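Local coordinates for MaoC family protein (Mycobacterium tuberculosis H37Rv, PDB 3KHP) that probably dehydrates 3-hydroxyacyl thioesters to the enoyl form, as a double-hotdog hydratase 2 of the MaoC family, at residues P26-A31 against T122-I127; N135-L140 against L157-L162; H101-I106 against A258-K263. All coordinates share one frame; numbering follows the deposited sequence.

Interaction 1: P26-A31 against T122-I127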
ATOM      1  N   PRO A  26      32.774  12.670  15.438  1.00 28.72           N
ATOM      2  CA  PRO A  26      33.525  11.437  15.673  1.00 28.50           C
ATOM      3  C   PRO A  26      33.479  11.010  17.140  1.00 28.12           C
ATOM      4  O   PRO A  26      33.966   9.924  17.485  1.00 27.63           O
ATOM      5  CB  PRO A  26      34.963  11.796  15.248  1.00 27.98           C
ATOM      6  CG  PRO A  26      34.985  13.281  15.079  1.00 28.56           C
ATOM      7  CD  PRO A  26      33.645  13.853  15.486  1.00 28.54           C
ATOM      8  N   ASN A  27      32.903  11.863  17.981  1.00 28.10           N
ATOM      9  CA  ASN A  27      32.777  11.589  19.403  1.00 28.62           C
ATOM     10  C   ASN A  27      31.427  10.938  19.754  1.00 29.15           C
ATOM     11  O   ASN A  27      31.155  10.721  20.927  1.00 30.31           O
ATOM     12  CB  ASN A  27      32.908  12.892  20.202  1.00 28.93           C
ATOM     13  CG  ASN A  27      34.327  13.443  20.257  1.00 28.80           C
ATOM     14  OD1 ASN A  27      35.287  12.758  20.002  1.00 27.45           O
ATOM     15  ND2 ASN A  27      34.444  14.711  20.633  1.00 33.47           N
ATOM     16  N   SER A  28      30.594  10.607  18.757  1.00 29.21           N
ATOM     17  CA  SER A  28      29.206  10.189  18.993  1.00 28.92           C
ATOM     18  C   SER A  28      29.010   8.654  19.008  1.00 28.98           C
ATOM     19  O   SER A  28      27.932   8.173  19.278  1.00 27.59           O
ATOM     20  CB  SER A  28      28.312  10.816  17.930  1.00 28.84           C
ATOM     21  OG  SER A  28      28.624  10.262  16.651  1.00 28.99           O
ATOM     22  N   ILE A  29      30.049   7.895  18.695  1.00 29.70           N
ATOM     23  CA  ILE A  29      29.940   6.451  18.729  1.00 30.25           C
ATOM     24  C   ILE A  29      29.447   6.055  20.115  1.00 30.13           C
ATOM     25  O   ILE A  29      30.024   6.465  21.107  1.00 29.65           O
ATOM     26  CB  ILE A  29      31.295   5.749  18.462  1.00 30.49           C
ATOM     27  CG1 ILE A  29      31.751   5.969  17.017  1.00 29.65           C
ATOM     28  CG2 ILE A  29      31.209   4.227  18.788  1.00 29.99           C
ATOM     29  CD1 ILE A  29      33.133   5.378  16.738  1.00 29.07           C
ATOM     30  N   GLY A  30      28.369   5.283  20.180  1.00 29.75           N
ATOM     31  CA  GLY A  30      27.803   4.857  21.460  1.00 28.89           C
ATOM     32  C   GLY A  30      26.619   5.698  21.854  1.00 28.66           C
ATOM     33  O   GLY A  30      25.865   5.306  22.748  1.00 28.43           O
ATOM     34  N   ALA A  31      26.431   6.855  21.215  1.00 28.17           N
ATOM     35  CA  ALA A  31      25.248   7.696  21.520  1.00 28.55           C
ATOM     36  C   ALA A  31      23.937   6.934  21.210  1.00 28.25           C
ATOM     37  O   ALA A  31      23.903   6.112  20.312  1.00 27.27           O
ATOM     38  CB  ALA A  31      25.284   8.990  20.763  1.00 27.92           C
ATOM     39  N   THR A 122      17.785   3.030  19.536  1.00 25.04           N
ATOM     40  CA  THR A 122      18.823   2.984  18.516  1.00 26.02           C
ATOM     41  C   THR A 122      20.177   3.528  19.005  1.00 27.33           C
ATOM     42  O   THR A 122      20.300   4.162  20.066  1.00 26.89           O
ATOM     43  CB  THR A 122      18.415   3.776  17.265  1.00 26.02           C
ATOM     44  OG1 THR A 122      18.445   5.168  17.564  1.00 24.78           O
ATOM     45  CG2 THR A 122      17.022   3.391  16.807  1.00 26.17           C
ATOM     46  N   GLU A 123      21.193   3.300  18.190  1.00 28.53           N
ATOM     47  CA  GLU A 123      22.544   3.534  18.623  1.00 29.70           C
ATOM     48  C   GLU A 123      23.524   3.712  17.481  1.00 28.94           C
ATOM     49  O   GLU A 123      23.460   3.020  16.469  1.00 27.75           O
ATOM     50  CB  GLU A 123      22.984   2.332  19.431  1.00 30.39           C
ATOM     51  CG  GLU A 123      24.358   2.499  20.033  1.00 34.70           C
ATOM     52  CD  GLU A 123      24.798   1.279  20.807  1.00 40.37           C
ATOM     53  OE1 GLU A 123      23.970   0.309  20.983  1.00 42.77           O
ATOM     54  OE2 GLU A 123      25.980   1.314  21.217  1.00 41.39           O
ATOM     55  N   VAL A 124      24.462   4.610  17.675  1.00 28.85           N
ATOM     56  CA  VAL A 124      25.562   4.749  16.743  1.00 29.58           C
ATOM     57  C   VAL A 124      26.536   3.631  17.045  1.00 30.15           C
ATOM     58  O   VAL A 124      27.225   3.660  18.056  1.00 30.39           O
ATOM     59  CB  VAL A 124      26.252   6.128  16.881  1.00 29.65           C
ATOM     60  CG1 VAL A 124      27.326   6.280  15.833  1.00 28.01           C
ATOM     61  CG2 VAL A 124      25.227   7.225  16.800  1.00 26.98           C
ATOM     62  N   ALA A 125      26.552   2.621  16.187  1.00 30.72           N
ATOM     63  CA  ALA A 125      27.350   1.441  16.424  1.00 31.25           C
ATOM     64  C   ALA A 125      28.785   1.706  16.081  1.00 31.31           C
ATOM     65  O   ALA A 125      29.674   1.210  16.750  1.00 31.19           O
ATOM     66  CB  ALA A 125      26.855   0.245  15.598  1.00 31.25           C
ATOM     67  N   ASP A 126      29.009   2.437  15.004  1.00 31.30           N
ATOM     68  CA  ASP A 126      30.360   2.633  14.517  1.00 31.40           C
ATOM     69  C   ASP A 126      30.394   3.811  13.574  1.00 30.87           C
ATOM     70  O   ASP A 126      29.375   4.148  12.933  1.00 30.20           O
ATOM     71  CB  ASP A 126      30.916   1.376  13.840  1.00 31.12           C
ATOM     72  CG  ASP A 126      32.452   1.350  13.799  1.00 33.18           C
ATOM     73  OD1 ASP A 126      33.087   2.166  14.507  1.00 35.87           O
ATOM     74  OD2 ASP A 126      33.046   0.512  13.069  1.00 33.36           O
ATOM     75  N   ILE A 127      31.555   4.475  13.578  1.00 29.82           N
ATOM     76  CA  ILE A 127      31.883   5.538  12.638  1.00 29.23           C
ATOM     77  C   ILE A 127      33.302   5.307  12.116  1.00 29.63           C
ATOM     78  O   ILE A 127      34.245   5.131  12.897  1.00 29.56           O
ATOM     79  CB  ILE A 127      31.750   6.940  13.246  1.00 28.61           C
ATOM     80  CG1 ILE A 127      30.370   7.142  13.860  1.00 27.19           C
ATOM     81  CG2 ILE A 127      31.948   7.974  12.177  1.00 26.69           C
ATOM     82  CD1 ILE A 127      30.029   8.585  14.090  1.00 24.35           C
TER
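Val124 O accepts the N-H of Gly30 at 2.9 Å (Gly30 N to Val124 O), with the donor in the carbonyl plane. A type II beta turn, Ser28 to Ala31, docks here on strand 116-129 of the N-terminal hotdog unit. Val124 also donates from its N to Ala31 O at 3.1 Å. The strand residue is thus held to the turn through both backbone polar groups. Gly30 has positive phi (100°), as the third residue of a type II turn often does. The turn closes on itself through Ala31 N and Ser28 O. Val124 CB packs against that same Ser28 O.

Ile29 carries the apolar part. Its CG1 stands anti to the carbonyl carbon (chi1 -68°), which directs the CG1-CD1 arm to Ile127. The two isoleucines run alongside in opposed senses, with Ile29 CG1 3.6 Å from Ile127 CG1. Beside them, Asp126 runs parallel to Ile29. Ser28 OG is hydrogen-bonded to Asp25 O, and the Glu123 carboxylate makes a salt bridge with Arg141. Val91 lies against Ser28, Val124 and Ile127. A classic bulge puts Ala125 and Asp126 together across from Val139. At the buried end, Ile127 CD1 touches Ser28 OG at 3.4 Å.

Interaction 2: N135-L140 against L157-L162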
ATOM      1  N   ASN A 135      35.691   7.943   1.912  1.00 35.98           N
ATOM      2  CA  ASN A 135      34.323   7.900   2.461  1.00 35.15           C
ATOM      3  C   ASN A 135      34.303   7.960   3.974  1.00 33.45           C
ATOM      4  O   ASN A 135      35.266   7.553   4.625  1.00 33.13           O
ATOM      5  CB  ASN A 135      33.580   6.640   2.045  1.00 35.33           C
ATOM      6  CG  ASN A 135      33.431   6.519   0.574  1.00 36.80           C
ATOM      7  OD1 ASN A 135      33.227   7.509  -0.120  1.00 38.97           O
ATOM      8  ND2 ASN A 135      33.504   5.287   0.075  1.00 36.12           N
ATOM      9  N   ALA A 136      33.193   8.474   4.494  1.00 31.51           N
ATOM     10  CA  ALA A 136      32.745   8.184   5.839  1.00 30.84           C
ATOM     11  C   ALA A 136      31.741   7.013   5.819  1.00 30.56           C
ATOM     12  O   ALA A 136      30.846   6.964   4.949  1.00 31.63           O
ATOM     13  CB  ALA A 136      32.086   9.395   6.425  1.00 30.22           C
ATOM     14  N   ILE A 137      31.876   6.113   6.789  1.00 29.28           N
ATOM     15  CA  ILE A 137      30.926   5.043   7.044  1.00 28.95           C
ATOM     16  C   ILE A 137      30.253   5.202   8.417  1.00 28.46           C
ATOM     17  O   ILE A 137      30.937   5.270   9.442  1.00 29.04           O
ATOM     18  CB  ILE A 137      31.618   3.651   7.047  1.00 28.75           C
ATOM     19  CG1 ILE A 137      32.298   3.348   5.705  1.00 29.35           C
ATOM     20  CG2 ILE A 137      30.607   2.538   7.376  1.00 27.90           C
ATOM     21  CD1 ILE A 137      32.931   1.967   5.687  1.00 28.56           C
ATOM     22  N   VAL A 138      28.923   5.225   8.443  1.00 27.17           N
ATOM     23  CA  VAL A 138      28.179   5.339   9.680  1.00 26.04           C
ATOM     24  C   VAL A 138      27.303   4.087   9.878  1.00 26.51           C
ATOM     25  O   VAL A 138      26.607   3.676   8.951  1.00 26.20           O
ATOM     26  CB  VAL A 138      27.311   6.544   9.648  1.00 25.00           C
ATOM     27  CG1 VAL A 138      26.510   6.636  10.926  1.00 23.60           C
ATOM     28  CG2 VAL A 138      28.154   7.750   9.485  1.00 24.61           C
ATOM     29  N   VAL A 139      27.359   3.488  11.070  1.00 26.66           N
ATOM     30  CA  VAL A 139      26.598   2.271  11.372  1.00 26.55           C
ATOM     31  C   VAL A 139      25.635   2.505  12.519  1.00 26.15           C
ATOM     32  O   VAL A 139      26.032   2.865  13.616  1.00 25.89           O
ATOM     33  CB  VAL A 139      27.509   1.055  11.636  1.00 26.37           C
ATOM     34  CG1 VAL A 139      26.674  -0.239  11.780  1.00 26.07           C
ATOM     35  CG2 VAL A 139      28.465   0.897  10.507  1.00 25.27           C
ATOM     36  N   LEU A 140      24.353   2.325  12.226  1.00 25.90           N
ATOM     37  CA  LEU A 140      23.286   2.551  13.181  1.00 25.75           C
ATOM     38  C   LEU A 140      22.631   1.205  13.517  1.00 25.58           C
ATOM     39  O   LEU A 140      22.464   0.371  12.656  1.00 24.75           O
ATOM     40  CB  LEU A 140      22.286   3.560  12.623  1.00 25.94           C
ATOM     41  CG  LEU A 140      22.905   4.823  11.995  1.00 26.53           C
ATOM     42  CD1 LEU A 140      21.833   5.690  11.332  1.00 26.05           C
ATOM     43  CD2 LEU A 140      23.686   5.629  13.029  1.00 26.39           C
ATOM     44  N   LEU A 157      20.487  -3.386  11.602  1.00 22.90           N
ATOM     45  CA  LEU A 157      21.741  -2.729  11.386  1.00 23.01           C
ATOM     46  C   LEU A 157      21.716  -2.013  10.035  1.00 22.52           C
ATOM     47  O   LEU A 157      21.591  -2.640   8.995  1.00 22.66           O
ATOM     48  CB  LEU A 157      22.883  -3.748  11.469  1.00 22.98           C
ATOM     49  CG  LEU A 157      24.281  -3.149  11.590  1.00 24.76           C
ATOM     50  CD1 LEU A 157      24.474  -2.618  13.023  1.00 25.19           C
ATOM     51  CD2 LEU A 157      25.411  -4.182  11.186  1.00 21.86           C
ATOM     52  N   THR A 158      21.871  -0.701  10.066  1.00 22.57           N
ATOM     53  CA  THR A 158      21.905   0.100   8.866  1.00 23.09           C
ATOM     54  C   THR A 158      23.294   0.717   8.737  1.00 23.92           C
ATOM     55  O   THR A 158      23.738   1.459   9.610  1.00 24.15           O
ATOM     56  CB  THR A 158      20.819   1.167   8.938  1.00 22.92           C
ATOM     57  OG1 THR A 158      19.566   0.513   9.142  1.00 18.49           O
ATOM     58  CG2 THR A 158      20.774   2.036   7.689  1.00 21.61           C
ATOM     59  N   THR A 159      23.976   0.362   7.654  1.00 24.59           N
ATOM     60  CA  THR A 159      25.300   0.851   7.324  1.00 25.32           C
ATOM     61  C   THR A 159      25.188   1.870   6.191  1.00 25.85           C
ATOM     62  O   THR A 159      24.707   1.546   5.107  1.00 25.17           O
ATOM     63  CB  THR A 159      26.175  -0.295   6.892  1.00 25.76           C
ATOM     64  OG1 THR A 159      26.271  -1.250   7.973  1.00 27.35           O
ATOM     65  CG2 THR A 159      27.574   0.189   6.506  1.00 25.49           C
ATOM     66  N   LEU A 160      25.598   3.103   6.472  1.00 26.55           N
ATOM     67  CA  LEU A 160      25.505   4.213   5.531  1.00 27.64           C
ATOM     68  C   LEU A 160      26.871   4.609   4.981  1.00 28.35           C
ATOM     69  O   LEU A 160      27.853   4.716   5.721  1.00 28.60           O
ATOM     70  CB  LEU A 160      24.869   5.394   6.216  1.00 27.67           C
ATOM     71  CG  LEU A 160      23.503   5.112   6.820  1.00 28.42           C
ATOM     72  CD1 LEU A 160      23.136   6.221   7.792  1.00 28.22           C
ATOM     73  CD2 LEU A 160      22.447   4.947   5.715  1.00 24.87           C
ATOM     74  N   VAL A 161      26.958   4.768   3.673  1.00 29.03           N
ATOM     75  CA  VAL A 161      28.189   5.247   3.072  1.00 29.47           C
ATOM     76  C   VAL A 161      27.978   6.694   2.694  1.00 29.96           C
ATOM     77  O   VAL A 161      27.050   7.029   1.923  1.00 30.15           O
ATOM     78  CB  VAL A 161      28.598   4.435   1.854  1.00 30.04           C
ATOM     79  CG1 VAL A 161      29.862   5.038   1.230  1.00 30.05           C
ATOM     80  CG2 VAL A 161      28.808   2.922   2.230  1.00 27.80           C
ATOM     81  N   LEU A 162      28.794   7.565   3.287  1.00 29.82           N
ATOM     82  CA  LEU A 162      28.740   9.004   2.981  1.00 30.20           C
ATOM     83  C   LEU A 162      29.928   9.333   2.056  1.00 30.66           C
ATOM     84  O   LEU A 162      31.067   9.548   2.516  1.00 30.75           O
ATOM     85  CB  LEU A 162      28.740   9.819   4.274  1.00 29.75           C
ATOM     86  CG  LEU A 162      27.622   9.433   5.251  1.00 27.89           C
ATOM     87  CD1 LEU A 162      27.737  10.262   6.495  1.00 27.73           C
ATOM     88  CD2 LEU A 162      26.238   9.606   4.638  1.00 25.81           C
TER
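Val139 and Leu157 meet at an angle about midway along an antiparallel beta hairpin, strands 136-145 and 152-162. Leu157 CG lies anti to its N (chi1 -166°), and chi2 of 75° turns CD1 to the valine. Val139 CG1 and Leu157 CD1 are tightly packed, 3.5 Å apart. Next along this face, Val139 and Thr159 form a non-hydrogen-bonded pair. Their side chains run alongside each other. Thr159 CG2 then meets Ile137 CG2 aslant at 3.9 Å. Asn135 crosses Val161 at the hairpin's open end, away from its turn, with its ND2 near CG1; its OD1 is bound by Gly164 N.

The other face bears Ala136, Val138, Leu140, Thr158, Leu160 and Leu162. Here the contacts run diagonally between neighbouring pairs. Val138 CG2 reaches Leu162 CD1 at 3.9 Å, and Leu140 CD1 reaches Leu160 CD1 at 3.8 Å. Ala88, Leu99 and Phe168 pack on parts of this face. Thr158 OG1 is hydrogen-bonded to Gln104 OE1 on the next strand.

Six backbone hydrogen bonds fix the register. Ala136, Val138 and Leu140 pair with Leu162, Leu160 and Thr158, two bonds each. The bond from Leu140 N to Thr158 O is almost straight, 178° at the hydrogen and 2.8 Å long.

Interaction 3: H101-I106 against A258-K263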
ATOM      1  N   HIS A 101      25.148   1.866  -1.847  1.00 28.63           N
ATOM      2  CA  HIS A 101      26.500   1.452  -1.426  1.00 27.88           C
ATOM      3  C   HIS A 101      26.534   1.010   0.027  1.00 26.05           C
ATOM      4  O   HIS A 101      27.510   0.413   0.468  1.00 25.46           O
ATOM      5  CB  HIS A 101      27.534   2.554  -1.684  1.00 28.61           C
ATOM      6  CG  HIS A 101      27.417   3.156  -3.046  1.00 31.64           C
ATOM      7  ND1 HIS A 101      27.869   2.510  -4.174  1.00 35.16           N
ATOM      8  CD2 HIS A 101      26.847   4.311  -3.471  1.00 33.40           C
ATOM      9  CE1 HIS A 101      27.608   3.254  -5.237  1.00 35.27           C
ATOM     10  NE2 HIS A 101      26.985   4.348  -4.838  1.00 36.02           N
ATOM     11  N   GLY A 102      25.458   1.288   0.747  1.00 23.99           N
ATOM     12  CA  GLY A 102      25.325   0.895   2.132  1.00 24.01           C
ATOM     13  C   GLY A 102      24.770  -0.507   2.259  1.00 22.76           C
ATOM     14  O   GLY A 102      24.669  -1.224   1.275  1.00 22.08           O
ATOM     15  N   SER A 103      24.431  -0.884   3.486  1.00 21.93           N
ATOM     16  CA  SER A 103      23.930  -2.210   3.804  1.00 21.12           C
ATOM     17  C   SER A 103      22.829  -2.162   4.812  1.00 19.76           C
ATOM     18  O   SER A 103      22.745  -1.222   5.560  1.00 18.35           O
ATOM     19  CB  SER A 103      25.041  -3.072   4.364  1.00 20.64           C
ATOM     20  OG  SER A 103      25.902  -3.387   3.326  1.00 22.30           O
ATOM     21  N   GLN A 104      21.987  -3.197   4.810  1.00 19.67           N
ATOM     22  CA  GLN A 104      20.948  -3.379   5.833  1.00 19.43           C
ATOM     23  C   GLN A 104      20.936  -4.813   6.352  1.00 19.24           C
ATOM     24  O   GLN A 104      20.956  -5.762   5.583  1.00 19.11           O
ATOM     25  CB  GLN A 104      19.569  -3.060   5.260  1.00 19.82           C
ATOM     26  CG  GLN A 104      18.416  -3.196   6.258  1.00 19.11           C
ATOM     27  CD  GLN A 104      18.469  -2.106   7.297  1.00 20.02           C
ATOM     28  OE1 GLN A 104      18.694  -0.921   6.951  1.00 19.04           O
ATOM     29  NE2 GLN A 104      18.261  -2.478   8.581  1.00 16.14           N
ATOM     30  N   GLY A 105      20.878  -4.964   7.665  1.00 19.22           N
ATOM     31  CA  GLY A 105      20.783  -6.265   8.294  1.00 18.90           C
ATOM     32  C   GLY A 105      19.609  -6.258   9.241  1.00 19.31           C
ATOM     33  O   GLY A 105      19.236  -5.199   9.794  1.00 18.95           O
ATOM     34  N   ILE A 106      18.975  -7.416   9.391  1.00 19.42           N
ATOM     35  CA  ILE A 106      17.966  -7.559  10.396  1.00 20.21           C
ATOM     36  C   ILE A 106      18.235  -8.871  11.120  1.00 21.25           C
ATOM     37  O   ILE A 106      18.795  -9.765  10.562  1.00 21.57           O
ATOM     38  CB  ILE A 106      16.540  -7.530   9.822  1.00 20.31           C
ATOM     39  CG1 ILE A 106      16.282  -8.773   8.980  1.00 20.63           C
ATOM     40  CG2 ILE A 106      16.258  -6.250   9.017  1.00 18.82           C
ATOM     41  CD1 ILE A 106      14.899  -8.856   8.487  1.00 19.76           C
ATOM     42  N   ALA A 258      21.120 -10.005   5.635  1.00 18.14           N
ATOM     43  CA  ALA A 258      21.963  -8.852   5.451  1.00 18.86           C
ATOM     44  C   ALA A 258      22.290  -8.751   4.000  1.00 18.66           C
ATOM     45  O   ALA A 258      22.525  -9.783   3.336  1.00 19.32           O
ATOM     46  CB  ALA A 258      23.340  -8.978   6.302  1.00 18.69           C
ATOM     47  N   ALA A 259      22.336  -7.523   3.490  1.00 17.60           N
ATOM     48  CA  ALA A 259      22.786  -7.321   2.132  1.00 17.93           C
ATOM     49  C   ALA A 259      23.305  -5.899   1.905  1.00 18.06           C
ATOM     50  O   ALA A 259      22.953  -4.983   2.639  1.00 17.72           O
ATOM     51  CB  ALA A 259      21.677  -7.649   1.150  1.00 16.67           C
ATOM     52  N   ARG A 260      24.116  -5.765   0.869  1.00 18.35           N
ATOM     53  CA  ARG A 260      24.664  -4.496   0.414  1.00 20.06           C
ATOM     54  C   ARG A 260      23.948  -3.986  -0.844  1.00 20.18           C
ATOM     55  O   ARG A 260      23.795  -4.725  -1.790  1.00 19.79           O
ATOM     56  CB  ARG A 260      26.151  -4.660   0.114  1.00 20.22           C
ATOM     57  CG  ARG A 260      26.875  -3.344  -0.225  1.00 23.91           C
ATOM     58  CD  ARG A 260      28.399  -3.460   0.022  1.00 25.34           C
ATOM     59  NE  ARG A 260      29.011  -4.520  -0.764  1.00 27.06           N
ATOM     60  CZ  ARG A 260      29.454  -4.405  -2.019  1.00 28.61           C
ATOM     61  NH1 ARG A 260      29.348  -3.267  -2.685  1.00 30.35           N
ATOM     62  NH2 ARG A 260      30.018  -5.446  -2.617  1.00 28.36           N
ATOM     63  N   PHE A 261      23.521  -2.723  -0.839  1.00 20.78           N
ATOM     64  CA  PHE A 261      22.837  -2.121  -1.971  1.00 21.64           C
ATOM     65  C   PHE A 261      23.813  -1.574  -2.987  1.00 22.37           C
ATOM     66  O   PHE A 261      24.482  -0.582  -2.708  1.00 22.51           O
ATOM     67  CB  PHE A 261      21.921  -0.996  -1.488  1.00 21.74           C
ATOM     68  CG  PHE A 261      20.897  -1.458  -0.511  1.00 20.63           C
ATOM     69  CD1 PHE A 261      19.691  -1.965  -0.952  1.00 19.72           C
ATOM     70  CD2 PHE A 261      21.157  -1.435   0.833  1.00 20.03           C
ATOM     71  CE1 PHE A 261      18.762  -2.405  -0.069  1.00 20.95           C
ATOM     72  CE2 PHE A 261      20.221  -1.871   1.739  1.00 20.09           C
ATOM     73  CZ  PHE A 261      19.024  -2.369   1.291  1.00 20.69           C
ATOM     74  N   THR A 262      23.878  -2.192  -4.173  1.00 22.71           N
ATOM     75  CA  THR A 262      24.938  -1.874  -5.122  1.00 23.01           C
ATOM     76  C   THR A 262      24.490  -0.962  -6.243  1.00 24.02           C
ATOM     77  O   THR A 262      25.226  -0.072  -6.661  1.00 24.07           O
ATOM     78  CB  THR A 262      25.554  -3.150  -5.749  1.00 23.94           C
ATOM     79  OG1 THR A 262      24.525  -4.103  -6.095  1.00 23.06           O
ATOM     80  CG2 THR A 262      26.596  -3.790  -4.788  1.00 22.44           C
ATOM     81  N   LYS A 263      23.298  -1.222  -6.769  1.00 24.51           N
ATOM     82  CA  LYS A 263      22.734  -0.430  -7.848  1.00 24.15           C
ATOM     83  C   LYS A 263      21.222  -0.263  -7.717  1.00 23.32           C
ATOM     84  O   LYS A 263      20.544  -1.040  -7.053  1.00 22.46           O
ATOM     85  CB  LYS A 263      23.073  -1.057  -9.175  1.00 24.92           C
ATOM     86  CG  LYS A 263      24.546  -0.995  -9.489  1.00 27.45           C
ATOM     87  CD  LYS A 263      24.792  -1.418 -10.905  1.00 32.23           C
ATOM     88  CE  LYS A 263      26.267  -1.253 -11.302  1.00 34.67           C
ATOM     89  NZ  LYS A 263      26.446  -1.850 -12.687  1.00 37.56           N
TER
HETATM   90  O   HOH W   1      29.183  -0.550  -1.383  1.00 36.63           O
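Phe261 packs its ring edge against Gln104 on the buried side of the junction between the two hotdog halves. Strands 103-108 and 254-261 run antiparallel and join the halves into one sheet. Phe261 CE2 lies 3.8 Å from Gln104 CB, close to the ring plane. Gly102 O sits at the same edge, near CD2, while it accepts Phe261 N at 2.8 Å. Gln104 CG stands opposite the backbone N (chi1 -179°); a bend at chi2 then carries the amide toward helix 231-245, its OE1 taken by Thr158.

The backbones are held by two bonds between Gln104 and Ala259, N to O each way. Ser103 and Arg260 form a non-hydrogen-bonded pair on the opposite face, with Ser103 OG 3.5 Å from Arg260 CB.

The His101 end is looser. His101 N still reaches Phe261 O at 2.7 Å, but the bond is bent to 136° at the hydrogen. Exposed His101 points its CB away; its ring comes nearest through CE1, 4.3 Å from Thr262 O. Arg260 bends at chi3 and makes a salt bridge with Asp303 through NE. A water bridges the segments here, donating to His101 O at 2.7 Å and accepting from Arg260 NH1 at 3.0 Å.

Overall arrangement
All three contacts reach the same antiparallel sheet, and each is partly buried. Interaction 3 joins the two halves, its centre about 7 Å from the centre of the chain. The centres of interactions 2 and 1 lie about 13 Å and 20 Å from that point. Interaction 1 is the most peripheral, with Ile29 and Gly30 exposed at its edge. Interactions 1 and 2 lie on neighbouring strands, 116-129 and 136-145, where Ala125 N probably bonds Val139 O. Interactions 2 and 3 meet at strands 152-162 and 103-108, probably through Leu157 O and Gly105 N. Interaction 2 is a regular, largely aliphatic strand pair. Interaction 1 fixes a turn by two backbone bonds. Interaction 3 adds an aromatic edge and a water bridge.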